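Heavy metal cation tricomponent efflux pump ZneA(CzcA-like) (Cupriavidus metallidurans, PDB 4K0J) exports Zn(II) in exchange for protons as the inner-membrane pump of a three-component heavy-metal efflux system of the RND superfamily. Local coordinates at residues C[590-595]-C[609-614]; C[557-562]-C[644-649]; C[210-215]-C[232-237]. One frame throughout, in Å; residues are numbered along the deposited sequence.

Contact 1. Residues C[590-595]-C[609-614]; sequences VVTQVG and IETAVT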
loop_
_atom_site.group_PDB
_atom_site.type_symbol
_atom_site.label_atom_id
_atom_site.label_comp_id
_atom_site.label_asym_id
_atom_site.label_seq_id
_atom_site.Cartn_x
_atom_site.Cartn_y
_atom_site.Cartn_z
ATOM N N VAL C 590 -20.707 1.849 -38.863
ATOM C CA VAL C 590 -19.281 2.025 -39.115
ATOM C C VAL C 590 -18.845 3.395 -38.608
ATOM O O VAL C 590 -19.414 4.424 -38.985
ATOM C CB VAL C 590 -18.938 1.902 -40.609
ATOM C CG1 VAL C 590 -17.435 1.968 -40.807
ATOM C CG2 VAL C 590 -19.493 0.610 -41.174
ATOM N N VAL C 591 -17.835 3.393 -37.744
ATOM C CA VAL C 591 -17.355 4.605 -37.096
ATOM C C VAL C 591 -15.882 4.830 -37.407
ATOM O O VAL C 591 -15.067 3.929 -37.245
ATOM C CB VAL C 591 -17.525 4.519 -35.565
ATOM C CG1 VAL C 591 -16.676 5.569 -34.873
ATOM C CG2 VAL C 591 -18.982 4.657 -35.171
ATOM N N THR C 592 -15.541 6.032 -37.851
ATOM C CA THR C 592 -14.144 6.379 -38.074
ATOM C C THR C 592 -13.674 7.390 -37.040
ATOM O O THR C 592 -14.407 8.318 -36.684
ATOM C CB THR C 592 -13.904 6.979 -39.484
ATOM O OG1 THR C 592 -14.531 8.265 -39.581
ATOM C CG2 THR C 592 -14.449 6.060 -40.570
ATOM N N GLN C 593 -12.450 7.198 -36.561
ATOM C CA GLN C 593 -11.806 8.180 -35.704
ATOM C C GLN C 593 -10.542 8.689 -36.380
ATOM O O GLN C 593 -9.439 8.234 -36.072
ATOM C CB GLN C 593 -11.436 7.560 -34.365
ATOM C CG GLN C 593 -12.562 6.820 -33.696
ATOM C CD GLN C 593 -12.096 6.103 -32.456
ATOM O OE1 GLN C 593 -12.826 5.299 -31.877
ATOM N NE2 GLN C 593 -10.865 6.383 -32.042
ATOM N N VAL C 594 -10.692 9.625 -37.309
ATOM C CA VAL C 594 -9.512 10.163 -37.970
ATOM C C VAL C 594 -8.897 11.239 -37.091
ATOM O O VAL C 594 -9.604 12.092 -36.564
ATOM C CB VAL C 594 -9.808 10.681 -39.415
ATOM C CG1 VAL C 594 -11.290 10.952 -39.610
ATOM C CG2 VAL C 594 -8.984 11.922 -39.733
ATOM N N GLY C 595 -7.586 11.175 -36.899
ATOM C CA GLY C 595 -6.901 12.194 -36.134
ATOM C C GLY C 595 -6.905 11.954 -34.638
ATOM O O GLY C 595 -6.977 10.810 -34.178
ATOM N N ILE C 609 -6.140 6.730 -38.966
ATOM C CA ILE C 609 -7.517 6.499 -38.586
ATOM C C ILE C 609 -7.594 5.202 -37.817
ATOM O O ILE C 609 -6.862 4.252 -38.092
ATOM C CB ILE C 609 -8.471 6.376 -39.802
ATOM C CG1 ILE C 609 -8.120 7.372 -40.904
ATOM C CG2 ILE C 609 -9.916 6.574 -39.372
ATOM C CD1 ILE C 609 -9.099 7.336 -42.054
ATOM N N GLU C 610 -8.481 5.183 -36.834
ATOM C CA GLU C 610 -8.919 3.952 -36.222
ATOM C C GLU C 610 -10.396 3.855 -36.514
ATOM O O GLU C 610 -11.145 4.798 -36.268
ATOM C CB GLU C 610 -8.676 3.980 -34.722
ATOM C CG GLU C 610 -7.246 3.692 -34.322
ATOM C CD GLU C 610 -7.055 3.732 -32.826
ATOM O OE1 GLU C 610 -6.286 2.900 -32.301
ATOM O OE2 GLU C 610 -7.683 4.596 -32.176
ATOM N N THR C 611 -10.809 2.717 -37.058
ATOM C CA THR C 611 -12.199 2.531 -37.452
ATOM C C THR C 611 -12.869 1.429 -36.635
ATOM O O THR C 611 -12.269 0.390 -36.378
ATOM C CB THR C 611 -12.298 2.198 -38.956
ATOM O OG1 THR C 611 -11.537 3.152 -39.707
ATOM C CG2 THR C 611 -13.749 2.210 -39.429
ATOM N N ALA C 612 -14.106 1.660 -36.214
ATOM C CA ALA C 612 -14.878 0.615 -35.557
ATOM C C ALA C 612 -15.974 0.099 -36.490
ATOM O O ALA C 612 -16.791 0.869 -36.999
ATOM C CB ALA C 612 -15.469 1.122 -34.254
ATOM N N VAL C 613 -15.977 -1.210 -36.716
ATOM C CA VAL C 613 -16.946 -1.846 -37.603
ATOM C C VAL C 613 -17.859 -2.799 -36.849
ATOM O O VAL C 613 -17.449 -3.896 -36.469
ATOM C CB VAL C 613 -16.250 -2.634 -38.710
ATOM C CG1 VAL C 613 -17.282 -3.261 -39.629
ATOM C CG2 VAL C 613 -15.323 -1.722 -39.491
ATOM N N THR C 614 -19.098 -2.373 -36.639
ATOM C CA THR C 614 -20.073 -3.177 -35.913
ATOM C C THR C 614 -20.858 -4.036 -36.892
ATOM O O THR C 614 -21.131 -3.617 -38.016
ATOM C CB THR C 614 -21.051 -2.293 -35.114
ATOM O OG1 THR C 614 -21.979 -1.670 -36.009
ATOM C CG2 THR C 614 -20.297 -1.218 -34.344
#

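Contact 2. Residues C[557-562]-C[644-649]; sequences LQVTLP and TQVGFS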
loop_
_atom_site.group_PDB
_atom_site.type_symbol
_atom_site.label_atom_id
_atom_site.label_comp_id
_atom_site.label_asym_id
_atom_site.label_seq_id
_atom_site.Cartn_x
_atom_site.Cartn_y
_atom_site.Cartn_z
ATOM N N LEU C 557 -10.241 -1.524 -37.014
ATOM C CA LEU C 557 -9.362 -1.215 -38.135
ATOM C C LEU C 557 -8.292 -0.180 -37.781
ATOM O O LEU C 557 -8.577 0.839 -37.157
ATOM C CB LEU C 557 -10.184 -0.711 -39.329
ATOM C CG LEU C 557 -10.817 -1.684 -40.331
ATOM C CD1 LEU C 557 -11.787 -2.635 -39.671
ATOM C CD2 LEU C 557 -11.529 -0.908 -41.418
ATOM N N GLN C 558 -7.058 -0.450 -38.188
ATOM C CA GLN C 558 -6.002 0.551 -38.121
ATOM C C GLN C 558 -5.723 1.059 -39.528
ATOM O O GLN C 558 -4.830 0.566 -40.212
ATOM C CB GLN C 558 -4.735 -0.037 -37.508
ATOM C CG GLN C 558 -4.869 -0.371 -36.037
ATOM C CD GLN C 558 -4.848 0.863 -35.161
ATOM O OE1 GLN C 558 -4.360 1.917 -35.569
ATOM N NE2 GLN C 558 -5.381 0.741 -33.951
ATOM N N VAL C 559 -6.502 2.045 -39.953
ATOM C CA VAL C 559 -6.470 2.521 -41.326
ATOM C C VAL C 559 -5.414 3.598 -41.529
ATOM O O VAL C 559 -5.454 4.651 -40.888
ATOM C CB VAL C 559 -7.852 3.041 -41.761
ATOM C CG1 VAL C 559 -7.765 3.705 -43.117
ATOM C CG2 VAL C 559 -8.856 1.898 -41.788
ATOM N N THR C 560 -4.468 3.322 -42.426
ATOM C CA THR C 560 -3.349 4.228 -42.685
ATOM C C THR C 560 -3.540 5.028 -43.972
ATOM O O THR C 560 -3.969 4.495 -44.991
ATOM C CB THR C 560 -2.009 3.475 -42.749
ATOM O OG1 THR C 560 -1.885 2.621 -41.607
ATOM C CG2 THR C 560 -0.855 4.450 -42.766
ATOM N N LEU C 561 -3.216 6.311 -43.913
ATOM C CA LEU C 561 -3.469 7.229 -45.009
ATOM C C LEU C 561 -2.175 7.916 -45.461
ATOM O O LEU C 561 -1.167 7.868 -44.754
ATOM C CB LEU C 561 -4.510 8.259 -44.571
ATOM C CG LEU C 561 -5.947 8.062 -45.056
ATOM C CD1 LEU C 561 -6.357 6.611 -45.018
ATOM C CD2 LEU C 561 -6.890 8.901 -44.229
ATOM N N PRO C 562 -2.191 8.535 -46.658
ATOM C CA PRO C 562 -1.007 9.229 -47.177
ATOM C C PRO C 562 -0.460 10.294 -46.222
ATOM O O PRO C 562 -1.230 10.901 -45.484
ATOM C CB PRO C 562 -1.510 9.858 -48.484
ATOM C CG PRO C 562 -2.994 9.653 -48.499
ATOM C CD PRO C 562 -3.252 8.456 -47.674
ATOM N N THR C 644 -5.763 4.250 -49.065
ATOM C CA THR C 644 -6.307 3.701 -47.830
ATOM C C THR C 644 -5.697 2.355 -47.459
ATOM O O THR C 644 -6.199 1.312 -47.868
ATOM C CB THR C 644 -7.824 3.508 -47.957
ATOM O OG1 THR C 644 -8.418 4.705 -48.468
ATOM C CG2 THR C 644 -8.436 3.176 -46.614
ATOM N N GLN C 645 -4.619 2.376 -46.684
ATOM C CA GLN C 645 -4.057 1.144 -46.130
ATOM C C GLN C 645 -4.779 0.713 -44.841
ATOM O O GLN C 645 -4.914 1.504 -43.908
ATOM C CB GLN C 645 -2.565 1.314 -45.870
ATOM C CG GLN C 645 -1.782 1.708 -47.092
ATOM C CD GLN C 645 -0.358 1.194 -47.045
ATOM O OE1 GLN C 645 -0.113 -0.002 -47.218
ATOM N NE2 GLN C 645 0.593 2.094 -46.802
ATOM N N VAL C 646 -5.223 -0.541 -44.786
ATOM C CA VAL C 646 -6.114 -0.983 -43.714
ATOM C C VAL C 646 -5.608 -2.166 -42.891
ATOM O O VAL C 646 -5.451 -3.271 -43.411
ATOM C CB VAL C 646 -7.484 -1.362 -44.277
ATOM C CG1 VAL C 646 -8.376 -1.874 -43.172
ATOM C CG2 VAL C 646 -8.113 -0.170 -44.975
ATOM N N GLY C 647 -5.379 -1.929 -41.600
ATOM C CA GLY C 647 -4.984 -2.983 -40.684
ATOM C C GLY C 647 -6.203 -3.627 -40.056
ATOM O O GLY C 647 -7.145 -2.928 -39.684
ATOM N N PHE C 648 -6.182 -4.953 -39.935
ATOM C CA PHE C 648 -7.329 -5.707 -39.426
ATOM C C PHE C 648 -7.113 -6.316 -38.035
ATOM O O PHE C 648 -6.167 -7.076 -37.810
ATOM C CB PHE C 648 -7.709 -6.810 -40.408
ATOM C CG PHE C 648 -8.555 -6.341 -41.551
ATOM C CD1 PHE C 648 -9.935 -6.391 -41.471
ATOM C CD2 PHE C 648 -7.976 -5.866 -42.712
ATOM C CE1 PHE C 648 -10.725 -5.967 -42.532
ATOM C CE2 PHE C 648 -8.763 -5.441 -43.773
ATOM C CZ PHE C 648 -10.138 -5.493 -43.679
ATOM N N SER C 649 -8.015 -5.987 -37.112
ATOM C CA SER C 649 -7.955 -6.469 -35.733
ATOM C C SER C 649 -9.329 -6.429 -35.064
ATOM O O SER C 649 -10.354 -6.496 -35.733
ATOM C CB SER C 649 -6.938 -5.658 -34.922
ATOM O OG SER C 649 -6.944 -4.294 -35.310
#

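Contact 3. Residues C[210-215]-C[232-237]; sequences NANAGG and LIRNLD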
loop_
_atom_site.group_PDB
_atom_site.type_symbol
_atom_site.label_atom_id
_atom_site.label_comp_id
_atom_site.label_asym_id
_atom_site.label_seq_id
_atom_site.Cartn_x
_atom_site.Cartn_y
_atom_site.Cartn_z
ATOM N N ASN C 210 -8.362 40.042 -15.400
ATOM C CA ASN C 210 -9.457 39.102 -15.221
ATOM C C ASN C 210 -9.414 38.490 -13.826
ATOM O O ASN C 210 -8.962 37.359 -13.638
ATOM C CB ASN C 210 -9.423 38.010 -16.290
ATOM C CG ASN C 210 -10.505 36.966 -16.084
ATOM O OD1 ASN C 210 -11.693 37.252 -16.234
ATOM N ND2 ASN C 210 -10.099 35.751 -15.724
ATOM N N ALA C 211 -9.877 39.254 -12.843
ATOM C CA ALA C 211 -9.868 38.792 -11.463
ATOM C C ALA C 211 -10.999 39.414 -10.656
ATOM O O ALA C 211 -11.434 40.531 -10.931
ATOM C CB ALA C 211 -8.522 39.087 -10.809
ATOM N N ASN C 212 -11.474 38.670 -9.664
ATOM C CA ASN C 212 -12.497 39.157 -8.756
ATOM C C ASN C 212 -11.965 39.211 -7.335
ATOM O O ASN C 212 -12.104 38.250 -6.584
ATOM C CB ASN C 212 -13.732 38.256 -8.803
ATOM C CG ASN C 212 -14.713 38.666 -9.878
ATOM O OD1 ASN C 212 -14.348 39.341 -10.844
ATOM N ND2 ASN C 212 -15.970 38.264 -9.716
ATOM N N ALA C 213 -11.352 40.329 -6.967
ATOM C CA ALA C 213 -10.840 40.493 -5.612
ATOM C C ALA C 213 -11.976 40.507 -4.590
ATOM O O ALA C 213 -13.132 40.773 -4.927
ATOM C CB ALA C 213 -10.016 41.760 -5.504
ATOM N N GLY C 214 -11.638 40.195 -3.344
ATOM C CA GLY C 214 -12.560 40.339 -2.240
ATOM C C GLY C 214 -11.938 41.278 -1.234
ATOM O O GLY C 214 -10.726 41.251 -1.025
ATOM N N GLY C 215 -12.760 42.119 -0.619
ATOM C CA GLY C 215 -12.268 43.091 0.341
ATOM C C GLY C 215 -12.462 42.678 1.788
ATOM O O GLY C 215 -12.394 43.517 2.685
ATOM N N LEU C 232 -14.155 39.759 -13.337
ATOM C CA LEU C 232 -14.119 38.572 -14.176
ATOM C C LEU C 232 -14.866 38.831 -15.487
ATOM O O LEU C 232 -16.011 39.285 -15.473
ATOM C CB LEU C 232 -14.743 37.391 -13.427
ATOM C CG LEU C 232 -14.487 35.984 -13.966
ATOM C CD1 LEU C 232 -13.017 35.613 -13.839
ATOM C CD2 LEU C 232 -15.361 34.974 -13.244
ATOM N N ILE C 233 -14.214 38.554 -16.615
ATOM C CA ILE C 233 -14.835 38.735 -17.927
ATOM C C ILE C 233 -15.957 37.718 -18.138
ATOM O O ILE C 233 -15.829 36.557 -17.745
ATOM C CB ILE C 233 -13.789 38.646 -19.066
ATOM C CG1 ILE C 233 -14.440 38.909 -20.421
ATOM C CG2 ILE C 233 -13.080 37.299 -19.060
ATOM C CD1 ILE C 233 -13.529 38.646 -21.583
ATOM N N ARG C 234 -17.061 38.154 -18.743
ATOM C CA ARG C 234 -18.272 37.327 -18.812
ATOM C C ARG C 234 -18.663 36.948 -20.227
ATOM O O ARG C 234 -19.166 35.859 -20.471
ATOM C CB ARG C 234 -19.458 38.031 -18.142
ATOM C CG ARG C 234 -19.364 38.149 -16.629
ATOM C CD ARG C 234 -19.372 36.789 -15.955
ATOM N NE ARG C 234 -19.236 36.907 -14.505
ATOM C CZ ARG C 234 -18.904 35.903 -13.698
ATOM N NH1 ARG C 234 -18.661 34.697 -14.197
ATOM N NH2 ARG C 234 -18.808 36.110 -12.387
ATOM N N ASN C 235 -18.455 37.861 -21.158
ATOM C CA ASN C 235 -18.769 37.582 -22.546
ATOM C C ASN C 235 -17.933 38.459 -23.457
ATOM O O ASN C 235 -17.328 39.429 -22.999
ATOM C CB ASN C 235 -20.262 37.775 -22.818
ATOM C CG ASN C 235 -20.768 39.136 -22.382
ATOM O OD1 ASN C 235 -19.989 40.047 -22.105
ATOM N ND2 ASN C 235 -22.085 39.281 -22.317
ATOM N N LEU C 236 -17.906 38.125 -24.743
ATOM C CA LEU C 236 -17.102 38.873 -25.703
ATOM C C LEU C 236 -17.497 40.346 -25.761
ATOM O O LEU C 236 -16.744 41.185 -26.257
ATOM C CB LEU C 236 -17.147 38.223 -27.091
ATOM C CG LEU C 236 -18.414 37.484 -27.532
ATOM C CD1 LEU C 236 -19.503 38.451 -27.942
ATOM C CD2 LEU C 236 -18.087 36.538 -28.672
ATOM N N ASP C 237 -18.678 40.652 -25.239
ATOM C CA ASP C 237 -19.083 42.029 -25.039
ATOM C C ASP C 237 -18.146 42.679 -24.030
ATOM O O ASP C 237 -17.685 43.801 -24.232
ATOM C CB ASP C 237 -20.519 42.088 -24.526
ATOM C CG ASP C 237 -21.394 41.010 -25.133
ATOM O OD1 ASP C 237 -21.085 40.552 -26.250
ATOM O OD2 ASP C 237 -22.393 40.619 -24.495
#

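Contact 1. Residues C[590-595]-C[609-614]
Gln593 lies against the backbone of Glu610 across two adjacent antiparallel strands, the β2-β3 hairpin strands of a periplasmic ferredoxin-like βαββαβ subdomain. The aliphatic stem of Gln593 does the covering: its CB sits 3.4 Å from Glu610 O, and the extended chain carries the amide onward. There NE2 comes no nearer than 3.7 Å to Glu610 OE2, with amide and carboxylate planes 82° apart. The carboxylate instead takes a hydrogen bond from Gln558 through OE1, and Gln593 OE1 has weak ones to Arg139 and Gln281, so both long polar side chains find partners on this face, which also carries Val591 and Ala612.

The other face, of Val590, Thr592, Val594, Ile609, Thr611 and Val613, is largely apolar and packs on helix 567-581. Val590 holds CG1 anti to its backbone N (chi1 -175°), and this methyl meets Thr611 CG2 at 3.9 Å. Ile609 spreads over two partners, CG1 on Val594 CB at 4.0 Å and CG2 on Thr592 CB; beta-branched residues fill such extended positions well. Val591 and Ala612 exchange two backbone hydrogen bonds. Gln593 and Glu610 pair less evenly: Glu610 N reaches Gln593 O at 3.3 Å, from 52° above the carbonyl plane.

Contact 2. Residues C[557-562]-C[644-649]
Val646 packs against Leu557 and Val559, two residues of the facing strand. Its CG1 meets Leu557 CD2 at 3.7 Å, the two side chains crossing obliquely, while its CG2 touches Val559 CG2 at 3.9 Å where the valines lie side by side and point the same way. Val559 also uses its second branch: CG1, anti to the backbone N (chi1 172°), reaches Thr644 CG2 at 3.6 Å, the methyl of the threonine serving as one more apolar surface. Leu561, just beyond the strand, brings CD1 to within 4.0 Å of Thr644 CA.

Beneath these side chains run the backbone bonds of an antiparallel pair. Gln558 N and Gly647 O are 2.9 Å apart, and Gly647 N returns a bond to Gln558 O. Thr560 and Gln645 form the next hydrogen-bonded pair, their CB atoms 3.8 Å apart. The two strands are β1 and β4 of a ferredoxin-like fold, and 645-649 is the outermost strand on its side of the sheet within this chain, which fits the solvent exposure of Gln645, a residue whose polar end can face water.

Helices 567-581 and 627-638 cover the apolar face: Leu577 lies on Val559 and Thr644, and Phe638 on Leu557 and Val646. On the opposite face Gly647 offers no side chain beside Gln558. The glutamine bends at its second torsion (chi2 -75°), and its amide heads away from strand 645-649. There NE2 is hydrogen-bonded to Glu610 OE1 and Asp654 OD2, and OE1 to His608 NE2, so donor and acceptor are both used. Asp654 also binds Ser649 OG through its other oxygen, OD1, linking both strands to helix 653-660.

Contact 3. Residues C[210-215]-C[232-237]
Asn210 reaches across to Ile233 with its side-chain carbonyl. CG is anti to the backbone N (chi1 177°), and OD1 accepts the Ile233 N-H at 2.9 Å in a straight bond of 167°, the donor lying nearly along the C=O axis. The same amide lies against hydrocarbon: ND2 is 3.5 Å from Leu232 CD1, and CG is 3.9 Å from Ile233 CG2, with the Asn210 and Ile233 side chains at about a right angle.

Ala211 directs its small side chain away, and the next residue turns back. Asn212 OD1 accepts from Leu232 N in a bent bond, modelled improbably short, so its exact geometry is doubtful, and also from Gly231 N. Its CG packs on Leu232 CB at 3.8 Å, the side chains again crossing at about a right angle.

From Ala213 onward the chain passes into regular pairing, Ala213 with Gly229 and Gly215 with Val227, at the base of the long hairpin 214-220/223-230. In AcrB-type pumps such a hairpin projects from the docking domain into the adjacent protomer, consistent with the hydrogen bonds to the second subunit here: Asn212 ND2 to its Glu60, Asn212 N to its Tyr121 and Gly214 N to its Gln734.

Where strand pairing stops, asparagine carbonyls thus take up the N-H groups of Gly231, Leu232 and Ile233. Asparagine suits the task because one short amide supplies acceptor and donor together; at Asn212 the acceptor serves its own chain and the donor the neighbour, so one neutral amide takes part both in closing the hairpin base and in the contact with the second subunit.

How the contacts relate
Contacts 1 and 2 belong to one antiparallel sheet, their centres 10 Å apart. Strands 608-615 and 554-560 are neighbours within it, and the order 587-595, 608-615, 554-560, 645-649 is that of a ferredoxin-like fold, with 269-272 added beside 587-595. In sequence contact 1 falls between the two segments of contact 2, as the βαββαβ topology requires. Contact 3 comes earlier in the chain and stands apart, its centre 42 Å from contact 1 and 49 Å from contact 2, at the root of a hairpin reaching another subunit. The first two thus build the sheet of one periplasmic subdomain, whereas the third lies at an interface of the trimer.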